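Local coordinates for protein nigritoxine (Vibrio nigripulchritudo, PDB 5M41) that is a bacterial toxin active against crustaceans and insects, with a new fold, at residues A[488-493]-A[510-514]; A[546-550]-A[626-630]; A[568-574]-A[585-591]; A[579-583]-A[605-609]; A[610-614]-A[728-732]. Numbering follows the deposited sequence.

All five contacts lie in the C-terminal part of the chain. Interactions 2 and 4 are buried and mainly apolar, and they touch: Trp628 and Leu629 of helix 625-632 pack on the loop and helix of interaction 4. Interaction 5 uses the same helix 603-614 as interaction 4, but further along, where the contact is only partly buried and a lysine and a glutamate replace the aromatic rings. Interactions 1 and 3, also partly buried, lie at the sheets. Interaction 3 is a regular antiparallel ladder, whereas interaction 1 fixes a loop to a strand with two hydrogen bonds. Residues 579-583 follow one strand of interaction 3 and lead into the other.

Interaction 1 of 5, residues A[488-493]-A[510-514]; sequences SNPNGN and TYRKV
This is a loop-on-strand contact: residues 488-493, in the loop before strand 496-500, lie against residues 510-514 of strand 505-515, in a four-stranded antiparallel sheet. The strand is extended, whereas the loop folds into a type I beta turn from Asn489 to Gly492, closed by Gly492 N to Asn489 O at 3.0 Å. Gly492 has positive phi (71°), which glycine tolerates best. Ser488 lies nearest Lys513 and Asn489 nearest Arg512, with CA atoms 5.3 and 5.0 Å apart. Two hydrogen bonds join the segments: Lys513 N to Ser488 O and Asn493 ND2 to Tyr511 O, each 2.8 Å. Asparagine suits position 493 because its short amide, with chi1 near -74°, reaches a strand carbonyl while OD1 accepts from Asn562 N. The motif is a type I turn stabilised by side-chain-to-backbone hydrogen bonds: Asn489, in the t rotamer, accepts at OD1 from Asn493 N at 2.8 Å and donates from ND2 to Asn493 O at 2.9 Å, bonding across the turn to the residue that follows it. Around these bonds, Thr510 CG2 packs 3.7 Å from Asn489 ND2, and Pro490 CD lies 4.0 Å from Lys513 CB. Ser488 CB sits over one face of the Arg512 guanidinium, 3.1 Å from NH2; NH1 bonds to Gln528. Lys513 NZ bonds to Gly564 O, Ile563 O and Asn525 OD1.

Interaction 2 of 5, residues A[546-550]-A[626-630]; sequences AGEEF and MEWLV
In an oblique helix-helix packing, with small residues at the crossing and a Met-aromatic contact, segment 546-550 of helix 546-555 crosses segment 626-630 of helix 625-632 at 67°, the axes 8.9 Å apart at closest. The nearest CA atoms are those of Ala546 and Glu627, 5.5 Å apart; Ala546 CB lies 4.0 Å from Glu627 CG. Among the apolar contacts, Ala546 CB lies 4.0 Å from Val630 CB, and Val630 CG2 comes within 3.4 Å of Ala546 O and 3.8 Å of Phe550 CB. Lacking a side chain, Gly547 brings CA within 3.8 Å of Met626 SD. The aromatic interactions centre on Phe550, chi1 180°. Met626, with chi1 and chi2 both t, lays CG over one ring face in a CH-pi contact, 3.9 Å from the centroid, and its SD makes an oblique Met-aromatic contact at 4.5 Å from that centroid. Leu629 CD1 lies 4.1 Å from Phe550 CE1. The polar link is indirect: a water donates to Glu549 OE2 at 2.6 Å and to Val630 O at 2.7 Å, while Glu549 forms a salt bridge with Arg553. Phe550 also packs on Pro579, and Leu629 on Tyr580 and on Tyr609 of helix 603-614.

Interaction 3 of 5, residues A[568-574]-A[585-591]; sequences VGKQGII and HSHTFEQ
Backbone hydrogen bonds dominate this antiparallel pairing of residues 571-574 with 585-589. Ile574 and His585 form a hydrogen-bonded pair, with Ile574 N to His585 O at 2.7 Å and His585 N to Ile574 O at 3.0 Å. Gly572 and His587 form the next, His587 N to Gly572 O at 3.2 Å and a weak Gly572 N to His587 O at 2.9 Å. Phe589 N to Lys570 O at 3.1 Å continues the ladder beyond the first strand. Between these lie the non-hydrogen-bonded pairs Gln571-Thr588 and Ile573-Ser586, each with CA atoms 4.4 Å apart. CA-H...O contacts add Thr588 CA to Lys570 O at 3.2 Å and Gln571 CA to His587 O at 3.3 Å. On the face bearing Ile574, His585 and His587, both histidines have chi1 of 60°; Ile574 CB covers the His585 ring, 3.7 Å from its centroid, as a CH-pi contact. Glycine suits position 572, since an ideal CB would clash with Phe589 CE2. On the opposite face Ile573 CG1 lies 4.2 Å from Ser586 CB. The strand axes run at 157°, 4.6 Å apart at closest: a beta hairpin within a six-stranded antiparallel sheet, whose next strand, 594-601, pairs with Ser586 and Thr588.

Interaction 4 of 5, residues A[579-583]-A[605-609]; sequences PYSFV and AFLTY
An aromatic cluster of Phe582, Phe606 and Tyr609 joins the loop between strands 571-576 and 583-589 to helix 603-614. Residues 579-582 are irregular, while 605-609 are helical, Tyr609 N bonding to Ala605 O at 2.9 Å. The backbones come closest at Phe582 and Phe606, CA atoms 5.8 Å apart. Phe582 (chi1 -64°) points toward the helix: its CD1 lies 3.9 Å from Ala605 CB and 3.5 Å from Phe606 N, and its CZ 3.5 Å from Tyr609 CB. Alanine at 605 lets the ring come close to the helix backbone. Phe606, in the t rotamer, turns its edge to the face of Phe582 in an offset edge-to-face pair, centroids 5.7 Å apart and planes at 75°. The Tyr609 ring, also t, meets Phe582 obliquely, centroids 5.3 Å apart. Its OH lies 3.5 Å from Tyr580 CE1, at that ring's edge, and is hydrogen-bonded to Glu625. Trp628 and Leu629 of helix 625-632 extend the packing, giving a buried aromatic core between a sheet's connecting loop and the helices beside it.

Interaction 5 of 5, residues A[610-614]-A[728-732]; sequences IEGKK and QVLTN
Gln728 opens the second segment near the C-terminal end of helix 719-731. Its side chain (chi1 t, chi2 p) swings toward helix 603-614, where NE2 donates a weak hydrogen bond to Glu611 OE1 at 3.2 Å. Val729 follows, with its CA 6.7 Å from that of Glu611, the nearest CA pair of the two segments. Its CG1 packs 3.9 Å from Ile610 CG2, an apolar patch beside the charges, and its backbone O accepts from Lys614 NZ at 2.9 Å. The chain then leaves the helix at Asn732, whose phi is +56°, a conformation asparagine accepts more readily than most residues. With chi1 near -63°, Asn732 brings OD1 to 2.6 Å from Lys614 NZ. On the first segment, which lies on helix 603-614, Lys614 N bonds to Ile610 O at 2.6 Å. Lys614 extends across the gap with chi2 t, chi3 p and chi4 t, and its NZ also forms a salt bridge with Glu611 OE2 at 2.8 Å. One ammonium group thus satisfies a carboxylate of its own helix together with a carbonyl and an amide oxygen at the end of the other, so its positive charge is matched to a helix C-terminus, where carbonyls lack helical partners.

Interaction 1 of 5, residues A[488-493]-A[510-514]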
# COMPACT_ATOMS: atom_id res chain seq x y z
N SER A 488 23.39 -15.15 37.89
CA SER A 488 23.04 -14.11 36.93
C SER A 488 21.56 -14.13 36.55
O SER A 488 21.09 -13.31 35.77
CB SER A 488 23.90 -14.25 35.69
OG SER A 488 25.01 -13.37 35.77
N ASN A 489 20.85 -15.11 37.10
CA ASN A 489 19.42 -15.19 37.02
C ASN A 489 18.87 -15.42 38.42
O ASN A 489 18.20 -16.42 38.66
CB ASN A 489 19.01 -16.32 36.08
CG ASN A 489 17.51 -16.31 35.78
OD1 ASN A 489 16.79 -15.36 36.13
ND2 ASN A 489 17.04 -17.38 35.15
N PRO A 490 19.15 -14.50 39.36
CA PRO A 490 18.72 -14.77 40.73
C PRO A 490 17.20 -14.91 40.86
O PRO A 490 16.74 -15.55 41.81
CB PRO A 490 19.19 -13.53 41.52
CG PRO A 490 19.33 -12.46 40.48
CD PRO A 490 19.79 -13.17 39.24
N ASN A 491 16.44 -14.33 39.93
CA ASN A 491 15.00 -14.34 40.08
C ASN A 491 14.41 -15.63 39.52
O ASN A 491 13.23 -15.93 39.75
CB ASN A 491 14.33 -13.09 39.47
CG ASN A 491 14.74 -11.80 40.18
OD1 ASN A 491 14.85 -10.74 39.55
ND2 ASN A 491 14.97 -11.88 41.48
N GLY A 492 15.22 -16.38 38.78
CA GLY A 492 14.75 -17.60 38.15
C GLY A 492 13.81 -17.29 36.99
O GLY A 492 12.78 -17.97 36.81
N ASN A 493 14.17 -16.27 36.20
CA ASN A 493 13.38 -15.92 35.03
C ASN A 493 13.45 -17.04 34.00
O ASN A 493 14.49 -17.68 33.84
CB ASN A 493 13.81 -14.56 34.44
CG ASN A 493 13.34 -13.39 35.28
OD1 ASN A 493 12.28 -13.46 35.89
ND2 ASN A 493 14.13 -12.33 35.34
N THR A 510 16.80 -15.16 27.98
CA THR A 510 16.44 -15.10 29.39
C THR A 510 16.63 -13.67 29.81
O THR A 510 17.60 -13.02 29.39
CB THR A 510 17.37 -16.00 30.24
OG1 THR A 510 17.18 -17.35 29.82
CG2 THR A 510 17.06 -15.89 31.75
N TYR A 511 15.70 -13.17 30.63
CA TYR A 511 15.87 -11.87 31.23
C TYR A 511 16.78 -11.96 32.46
O TYR A 511 16.34 -12.33 33.55
CB TYR A 511 14.51 -11.28 31.62
CG TYR A 511 14.35 -9.82 31.33
CD1 TYR A 511 13.08 -9.30 31.09
CD2 TYR A 511 15.45 -8.96 31.29
CE1 TYR A 511 12.90 -7.95 30.82
CE2 TYR A 511 15.28 -7.60 31.01
CZ TYR A 511 13.99 -7.12 30.78
OH TYR A 511 13.76 -5.80 30.51
N ARG A 512 18.05 -11.59 32.29
CA ARG A 512 19.07 -11.84 33.31
C ARG A 512 19.54 -10.57 34.02
O ARG A 512 19.44 -9.48 33.45
CB ARG A 512 20.29 -12.47 32.66
CG ARG A 512 20.07 -13.86 32.13
CD ARG A 512 21.24 -14.20 31.23
NE ARG A 512 22.35 -14.79 31.97
CZ ARG A 512 23.57 -14.27 32.08
NH1 ARG A 512 23.90 -13.12 31.51
NH2 ARG A 512 24.49 -14.94 32.76
N LYS A 513 20.07 -10.73 35.23
CA LYS A 513 20.56 -9.58 35.98
C LYS A 513 22.07 -9.49 35.89
O LYS A 513 22.78 -10.32 36.47
CB LYS A 513 20.06 -9.59 37.44
CG LYS A 513 19.78 -8.18 37.97
CD LYS A 513 19.09 -8.19 39.33
CE LYS A 513 17.58 -8.39 39.23
NZ LYS A 513 16.83 -7.11 39.13
N VAL A 514 22.55 -8.50 35.16
CA VAL A 514 23.98 -8.37 34.87
C VAL A 514 24.60 -7.10 35.46
O VAL A 514 23.90 -6.12 35.69
CB VAL A 514 24.27 -8.42 33.35
CG1 VAL A 514 23.83 -9.75 32.77
CG2 VAL A 514 23.65 -7.24 32.61

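Interaction 2 of 5, residues A[546-550]-A[626-630]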
# COMPACT_ATOMS: atom_id res chain seq x y z
N ALA A 546 18.29 -3.03 18.66
CA ALA A 546 16.96 -2.82 19.23
C ALA A 546 15.85 -3.55 18.47
O ALA A 546 14.95 -4.14 19.07
CB ALA A 546 16.66 -1.32 19.35
N GLY A 547 15.94 -3.52 17.14
CA GLY A 547 14.95 -4.16 16.29
C GLY A 547 14.68 -5.60 16.66
O GLY A 547 13.53 -6.02 16.71
N GLU A 548 15.74 -6.36 16.94
CA GLU A 548 15.56 -7.76 17.29
C GLU A 548 14.89 -7.94 18.67
O GLU A 548 14.02 -8.80 18.82
CB GLU A 548 16.90 -8.50 17.22
CG GLU A 548 16.75 -9.99 17.00
CD GLU A 548 18.08 -10.75 17.06
OE1 GLU A 548 19.15 -10.15 16.81
OE2 GLU A 548 18.06 -11.95 17.38
N GLU A 549 15.30 -7.14 19.68
CA GLU A 549 14.62 -7.17 21.00
C GLU A 549 13.14 -6.80 20.85
O GLU A 549 12.27 -7.39 21.50
CB GLU A 549 15.26 -6.21 22.03
CG GLU A 549 14.65 -6.39 23.42
CD GLU A 549 15.38 -5.63 24.52
OE1 GLU A 549 16.63 -5.65 24.54
OE2 GLU A 549 14.69 -5.01 25.38
N PHE A 550 12.88 -5.81 20.00
CA PHE A 550 11.49 -5.37 19.76
C PHE A 550 10.67 -6.53 19.20
O PHE A 550 9.58 -6.81 19.68
CB PHE A 550 11.46 -4.14 18.82
CG PHE A 550 10.07 -3.63 18.52
CD1 PHE A 550 9.41 -2.80 19.41
CD2 PHE A 550 9.43 -3.98 17.33
CE1 PHE A 550 8.14 -2.30 19.12
CE2 PHE A 550 8.16 -3.49 17.04
CZ PHE A 550 7.52 -2.66 17.94
N MET A 626 10.86 2.40 17.55
CA MET A 626 11.29 1.08 17.95
C MET A 626 12.45 1.15 18.96
O MET A 626 12.44 0.47 20.01
CB MET A 626 11.71 0.32 16.69
CG MET A 626 11.91 -1.17 16.87
SD MET A 626 11.98 -2.00 15.27
CE MET A 626 10.35 -1.70 14.68
N GLU A 627 13.45 1.97 18.65
CA GLU A 627 14.58 2.17 19.54
C GLU A 627 14.06 2.80 20.84
O GLU A 627 14.49 2.40 21.94
CB GLU A 627 15.65 3.06 18.87
CG GLU A 627 16.40 2.37 17.73
CD GLU A 627 17.47 3.23 17.07
OE1 GLU A 627 17.49 4.45 17.23
OE2 GLU A 627 18.31 2.67 16.35
N TRP A 628 13.13 3.75 20.72
CA TRP A 628 12.62 4.42 21.91
C TRP A 628 11.98 3.45 22.87
O TRP A 628 12.21 3.53 24.09
CB TRP A 628 11.69 5.59 21.55
CG TRP A 628 11.34 6.46 22.74
CD1 TRP A 628 11.87 7.70 23.08
CD2 TRP A 628 10.36 6.17 23.81
NE1 TRP A 628 11.30 8.18 24.24
CE2 TRP A 628 10.41 7.30 24.73
CE3 TRP A 628 9.50 5.10 24.07
CZ2 TRP A 628 9.60 7.36 25.86
CZ3 TRP A 628 8.70 5.17 25.22
CH2 TRP A 628 8.75 6.27 26.08
N LEU A 629 11.19 2.52 22.35
CA LEU A 629 10.43 1.57 23.18
C LEU A 629 11.31 0.50 23.84
O LEU A 629 11.10 0.14 25.00
CB LEU A 629 9.32 0.90 22.36
CG LEU A 629 8.16 1.85 21.99
CD1 LEU A 629 7.29 1.29 20.86
CD2 LEU A 629 7.34 2.19 23.24
N VAL A 630 12.29 0.00 23.10
CA VAL A 630 13.26 -0.93 23.64
C VAL A 630 14.03 -0.21 24.75
O VAL A 630 14.20 -0.76 25.83
CB VAL A 630 14.20 -1.48 22.54
CG1 VAL A 630 15.41 -2.20 23.14
CG2 VAL A 630 13.43 -2.42 21.61
O HOH W 1 15.33 -3.01 26.84

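Interaction 3 of 5, residues A[568-574]-A[585-591]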
# COMPACT_ATOMS: atom_id res chain seq x y z
N VAL A 568 12.58 -13.18 51.19
CA VAL A 568 11.52 -12.87 52.15
C VAL A 568 11.25 -11.38 52.39
O VAL A 568 10.10 -10.93 52.31
CB VAL A 568 11.66 -13.64 53.49
CG1 VAL A 568 10.70 -13.09 54.55
CG2 VAL A 568 11.39 -15.13 53.28
N GLY A 569 12.27 -10.57 52.66
CA GLY A 569 11.93 -9.14 52.86
C GLY A 569 11.75 -8.30 51.60
O GLY A 569 11.43 -7.11 51.70
N LYS A 570 11.94 -8.91 50.42
CA LYS A 570 12.29 -8.20 49.17
C LYS A 570 11.11 -7.89 48.22
O LYS A 570 10.08 -8.58 48.25
CB LYS A 570 13.35 -9.00 48.38
CG LYS A 570 14.50 -9.63 49.18
CD LYS A 570 15.53 -8.61 49.65
CE LYS A 570 16.56 -9.22 50.61
NZ LYS A 570 16.74 -8.36 51.82
N GLN A 571 11.30 -6.89 47.34
CA GLN A 571 10.26 -6.51 46.36
C GLN A 571 10.45 -7.17 44.99
O GLN A 571 11.39 -6.85 44.24
CB GLN A 571 10.11 -4.97 46.22
CG GLN A 571 9.07 -4.56 45.16
CD GLN A 571 8.80 -3.04 45.04
OE1 GLN A 571 9.65 -2.28 44.56
NE2 GLN A 571 7.59 -2.61 45.44
N GLY A 572 9.55 -8.10 44.68
CA GLY A 572 9.44 -8.64 43.33
C GLY A 572 8.75 -7.58 42.46
O GLY A 572 7.79 -6.94 42.92
N ILE A 573 9.26 -7.37 41.25
CA ILE A 573 8.71 -6.40 40.29
C ILE A 573 8.44 -7.18 38.99
O ILE A 573 9.39 -7.57 38.29
CB ILE A 573 9.67 -5.21 40.01
CG1 ILE A 573 9.96 -4.43 41.31
CG2 ILE A 573 9.08 -4.28 38.96
CD1 ILE A 573 11.06 -3.38 41.19
N ILE A 574 7.16 -7.43 38.71
CA ILE A 574 6.78 -8.41 37.68
C ILE A 574 6.25 -7.66 36.45
O ILE A 574 5.24 -6.93 36.53
CB ILE A 574 5.72 -9.42 38.19
CG1 ILE A 574 6.01 -9.88 39.64
CG2 ILE A 574 5.58 -10.60 37.23
CD1 ILE A 574 7.24 -10.76 39.81
N HIS A 585 3.38 -5.01 37.85
CA HIS A 585 2.90 -5.20 39.21
C HIS A 585 4.02 -5.61 40.13
O HIS A 585 5.06 -6.08 39.68
CB HIS A 585 1.71 -6.14 39.31
CG HIS A 585 1.97 -7.54 38.80
ND1 HIS A 585 2.31 -8.56 39.62
CD2 HIS A 585 1.86 -8.09 37.52
CE1 HIS A 585 2.43 -9.69 38.90
NE2 HIS A 585 2.16 -9.40 37.61
N SER A 586 3.82 -5.42 41.43
CA SER A 586 4.88 -5.71 42.38
C SER A 586 4.32 -5.97 43.77
O SER A 586 3.15 -5.67 44.05
CB SER A 586 5.90 -4.56 42.42
OG SER A 586 5.32 -3.41 42.99
N HIS A 587 5.17 -6.52 44.63
CA HIS A 587 4.78 -6.98 45.94
C HIS A 587 6.02 -7.29 46.72
O HIS A 587 7.10 -7.41 46.15
CB HIS A 587 3.92 -8.24 45.82
CG HIS A 587 4.64 -9.37 45.14
ND1 HIS A 587 4.35 -9.76 43.88
CD2 HIS A 587 5.69 -10.20 45.58
CE1 HIS A 587 5.16 -10.77 43.53
NE2 HIS A 587 5.98 -11.04 44.57
N THR A 588 5.86 -7.45 48.02
CA THR A 588 6.95 -7.95 48.85
C THR A 588 6.63 -9.40 49.19
O THR A 588 5.52 -9.71 49.64
CB THR A 588 7.11 -7.14 50.16
OG1 THR A 588 6.09 -7.50 51.07
CG2 THR A 588 7.04 -5.66 49.92
N PHE A 589 7.59 -10.28 48.92
CA PHE A 589 7.50 -11.68 49.33
C PHE A 589 7.45 -11.77 50.85
O PHE A 589 8.20 -11.08 51.54
CB PHE A 589 8.73 -12.46 48.85
CG PHE A 589 8.86 -12.52 47.35
CD1 PHE A 589 8.19 -13.50 46.62
CD2 PHE A 589 9.66 -11.60 46.68
CE1 PHE A 589 8.32 -13.56 45.23
CE2 PHE A 589 9.79 -11.66 45.30
CZ PHE A 589 9.12 -12.64 44.57
N GLU A 590 6.54 -12.57 51.39
CA GLU A 590 6.53 -12.79 52.84
C GLU A 590 7.06 -14.19 53.09
O GLU A 590 7.37 -14.90 52.12
CB GLU A 590 5.15 -12.58 53.43
CG GLU A 590 4.64 -11.14 53.27
CD GLU A 590 5.37 -10.11 54.14
OE1 GLU A 590 6.35 -10.45 54.82
OE2 GLU A 590 4.95 -8.94 54.14
N GLN A 591 7.21 -14.57 54.37
CA GLN A 591 7.68 -15.91 54.71
C GLN A 591 6.75 -16.91 54.01
O GLN A 591 7.21 -17.88 53.43
CB GLN A 591 7.73 -16.11 56.24
CG GLN A 591 8.89 -16.98 56.73
CD GLN A 591 10.11 -16.18 57.21
OE1 GLN A 591 10.06 -15.48 58.23
NE2 GLN A 591 11.22 -16.32 56.48

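Interaction 4 of 5, residues A[579-583]-A[605-609]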
# COMPACT_ATOMS: atom_id res chain seq x y z
N PRO A 579 6.31 -4.64 24.17
CA PRO A 579 7.13 -3.43 24.14
C PRO A 579 6.33 -2.13 24.33
O PRO A 579 6.92 -1.10 24.52
CB PRO A 579 7.79 -3.48 22.75
CG PRO A 579 6.89 -4.31 21.92
CD PRO A 579 6.18 -5.27 22.84
N TYR A 580 5.00 -2.22 24.30
CA TYR A 580 4.13 -1.06 24.53
C TYR A 580 3.59 -1.01 25.96
O TYR A 580 2.61 -0.32 26.23
CB TYR A 580 2.95 -1.10 23.55
CG TYR A 580 3.36 -0.92 22.10
CD1 TYR A 580 3.49 0.35 21.54
CD2 TYR A 580 3.62 -2.02 21.30
CE1 TYR A 580 3.87 0.51 20.20
CE2 TYR A 580 3.98 -1.88 19.97
CZ TYR A 580 4.12 -0.62 19.43
OH TYR A 580 4.48 -0.53 18.12
N SER A 581 4.17 -1.80 26.85
CA SER A 581 3.75 -1.83 28.25
C SER A 581 4.32 -0.67 29.04
O SER A 581 5.55 -0.46 29.02
CB SER A 581 4.21 -3.12 28.91
OG SER A 581 3.95 -3.06 30.30
N PHE A 582 3.45 0.05 29.76
CA PHE A 582 3.84 1.16 30.64
C PHE A 582 3.41 0.90 32.08
O PHE A 582 3.32 1.83 32.91
CB PHE A 582 3.28 2.50 30.13
CG PHE A 582 3.85 2.90 28.80
CD1 PHE A 582 5.07 3.58 28.73
CD2 PHE A 582 3.20 2.55 27.62
CE1 PHE A 582 5.63 3.90 27.50
CE2 PHE A 582 3.76 2.87 26.37
CZ PHE A 582 4.97 3.55 26.32
N VAL A 583 3.18 -0.39 32.37
CA VAL A 583 2.77 -0.85 33.70
C VAL A 583 3.57 -2.08 34.12
O VAL A 583 4.21 -2.73 33.30
CB VAL A 583 1.26 -1.20 33.77
CG1 VAL A 583 0.39 0.04 33.52
CG2 VAL A 583 0.90 -2.32 32.79
N ALA A 605 7.24 7.67 31.68
CA ALA A 605 7.50 6.89 30.47
C ALA A 605 6.25 7.00 29.60
O ALA A 605 6.35 7.29 28.41
CB ALA A 605 7.82 5.43 30.78
N PHE A 606 5.09 6.79 30.24
CA PHE A 606 3.80 6.86 29.57
C PHE A 606 3.58 8.28 29.04
O PHE A 606 3.26 8.46 27.86
CB PHE A 606 2.65 6.45 30.53
CG PHE A 606 1.28 6.44 29.88
CD1 PHE A 606 0.89 5.39 29.02
CD2 PHE A 606 0.36 7.46 30.13
CE1 PHE A 606 -0.38 5.37 28.43
CE2 PHE A 606 -0.91 7.44 29.54
CZ PHE A 606 -1.28 6.40 28.70
N LEU A 607 3.80 9.28 29.90
CA LEU A 607 3.63 10.69 29.51
C LEU A 607 4.47 11.02 28.27
O LEU A 607 3.95 11.60 27.30
CB LEU A 607 3.98 11.66 30.67
CG LEU A 607 3.96 13.16 30.37
CD1 LEU A 607 2.61 13.62 29.82
CD2 LEU A 607 4.39 14.01 31.58
N THR A 608 5.74 10.64 28.30
CA THR A 608 6.67 10.96 27.21
C THR A 608 6.22 10.27 25.95
O THR A 608 6.13 10.91 24.89
CB THR A 608 8.13 10.58 27.54
OG1 THR A 608 8.57 11.34 28.67
CG2 THR A 608 9.05 10.89 26.36
N TYR A 609 5.91 8.99 26.05
CA TYR A 609 5.51 8.26 24.85
C TYR A 609 4.26 8.87 24.23
O TYR A 609 4.23 9.13 23.03
CB TYR A 609 5.36 6.75 25.09
CG TYR A 609 4.88 6.01 23.87
CD1 TYR A 609 5.76 5.66 22.84
CD2 TYR A 609 3.53 5.68 23.72
CE1 TYR A 609 5.31 5.00 21.70
CE2 TYR A 609 3.06 5.02 22.59
CZ TYR A 609 3.96 4.67 21.59
OH TYR A 609 3.50 4.01 20.46

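Interaction 5 of 5, residues A[610-614]-A[728-732]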
# COMPACT_ATOMS: atom_id res chain seq x y z
N ILE A 610 3.24 9.13 25.04
CA ILE A 610 1.97 9.63 24.53
C ILE A 610 2.12 11.04 23.93
O ILE A 610 1.60 11.30 22.83
CB ILE A 610 0.87 9.55 25.61
CG1 ILE A 610 0.54 8.08 25.91
CG2 ILE A 610 -0.41 10.29 25.18
CD1 ILE A 610 -0.04 7.28 24.75
N GLU A 611 2.86 11.92 24.60
CA GLU A 611 3.14 13.26 24.06
C GLU A 611 3.86 13.15 22.71
O GLU A 611 3.57 13.91 21.80
CB GLU A 611 3.93 14.12 25.05
CG GLU A 611 3.13 14.45 26.30
CD GLU A 611 1.93 15.34 26.01
OE1 GLU A 611 2.12 16.39 25.38
OE2 GLU A 611 0.80 15.01 26.41
N GLY A 612 4.75 12.17 22.58
CA GLY A 612 5.41 11.92 21.31
C GLY A 612 4.43 11.47 20.25
O GLY A 612 4.40 12.03 19.14
N LYS A 613 3.64 10.45 20.57
CA LYS A 613 2.61 9.94 19.66
C LYS A 613 1.53 10.98 19.34
O LYS A 613 0.97 10.95 18.25
CB LYS A 613 1.97 8.67 20.20
CG LYS A 613 2.85 7.44 20.09
CD LYS A 613 3.21 7.13 18.64
CE LYS A 613 2.23 6.18 17.99
NZ LYS A 613 2.80 5.58 16.75
N LYS A 614 1.25 11.88 20.28
CA LYS A 614 0.24 12.94 20.09
C LYS A 614 0.56 13.89 18.93
O LYS A 614 -0.35 14.43 18.33
CB LYS A 614 0.05 13.78 21.35
CG LYS A 614 -0.98 13.23 22.30
CD LYS A 614 -0.93 13.92 23.66
CE LYS A 614 -1.07 15.44 23.59
NZ LYS A 614 -1.39 15.97 24.95
N GLN A 728 -2.58 16.79 31.18
CA GLN A 728 -1.61 17.04 30.15
C GLN A 728 -1.90 16.21 28.89
O GLN A 728 -1.97 16.75 27.77
CB GLN A 728 -0.16 16.80 30.64
CG GLN A 728 0.90 17.00 29.54
CD GLN A 728 0.86 18.40 28.91
OE1 GLN A 728 0.50 19.36 29.57
NE2 GLN A 728 1.21 18.51 27.64
N VAL A 729 -2.09 14.91 29.10
CA VAL A 729 -2.27 13.98 28.01
C VAL A 729 -3.55 14.33 27.24
O VAL A 729 -3.57 14.38 26.00
CB VAL A 729 -2.26 12.52 28.56
CG1 VAL A 729 -3.07 11.59 27.71
CG2 VAL A 729 -0.83 12.01 28.71
N LEU A 730 -4.62 14.60 27.97
CA LEU A 730 -5.90 14.80 27.33
C LEU A 730 -6.16 16.22 26.86
O LEU A 730 -6.90 16.41 25.90
CB LEU A 730 -7.04 14.32 28.22
CG LEU A 730 -6.97 12.86 28.67
CD1 LEU A 730 -8.03 12.57 29.71
CD2 LEU A 730 -7.07 11.89 27.50
N THR A 731 -5.58 17.22 27.54
CA THR A 731 -5.92 18.62 27.25
C THR A 731 -4.72 19.55 27.08
O THR A 731 -4.89 20.77 27.05
CB THR A 731 -6.89 19.22 28.30
OG1 THR A 731 -6.17 19.57 29.49
CG2 THR A 731 -8.05 18.24 28.66
N ASN A 732 -3.51 18.99 27.00
CA ASN A 732 -2.29 19.80 26.95
C ASN A 732 -2.17 20.74 28.15
O ASN A 732 -1.56 21.79 28.06
CB ASN A 732 -2.18 20.60 25.63
CG ASN A 732 -2.07 19.71 24.41
OD1 ASN A 732 -1.73 18.53 24.50
ND2 ASN A 732 -2.37 20.27 23.26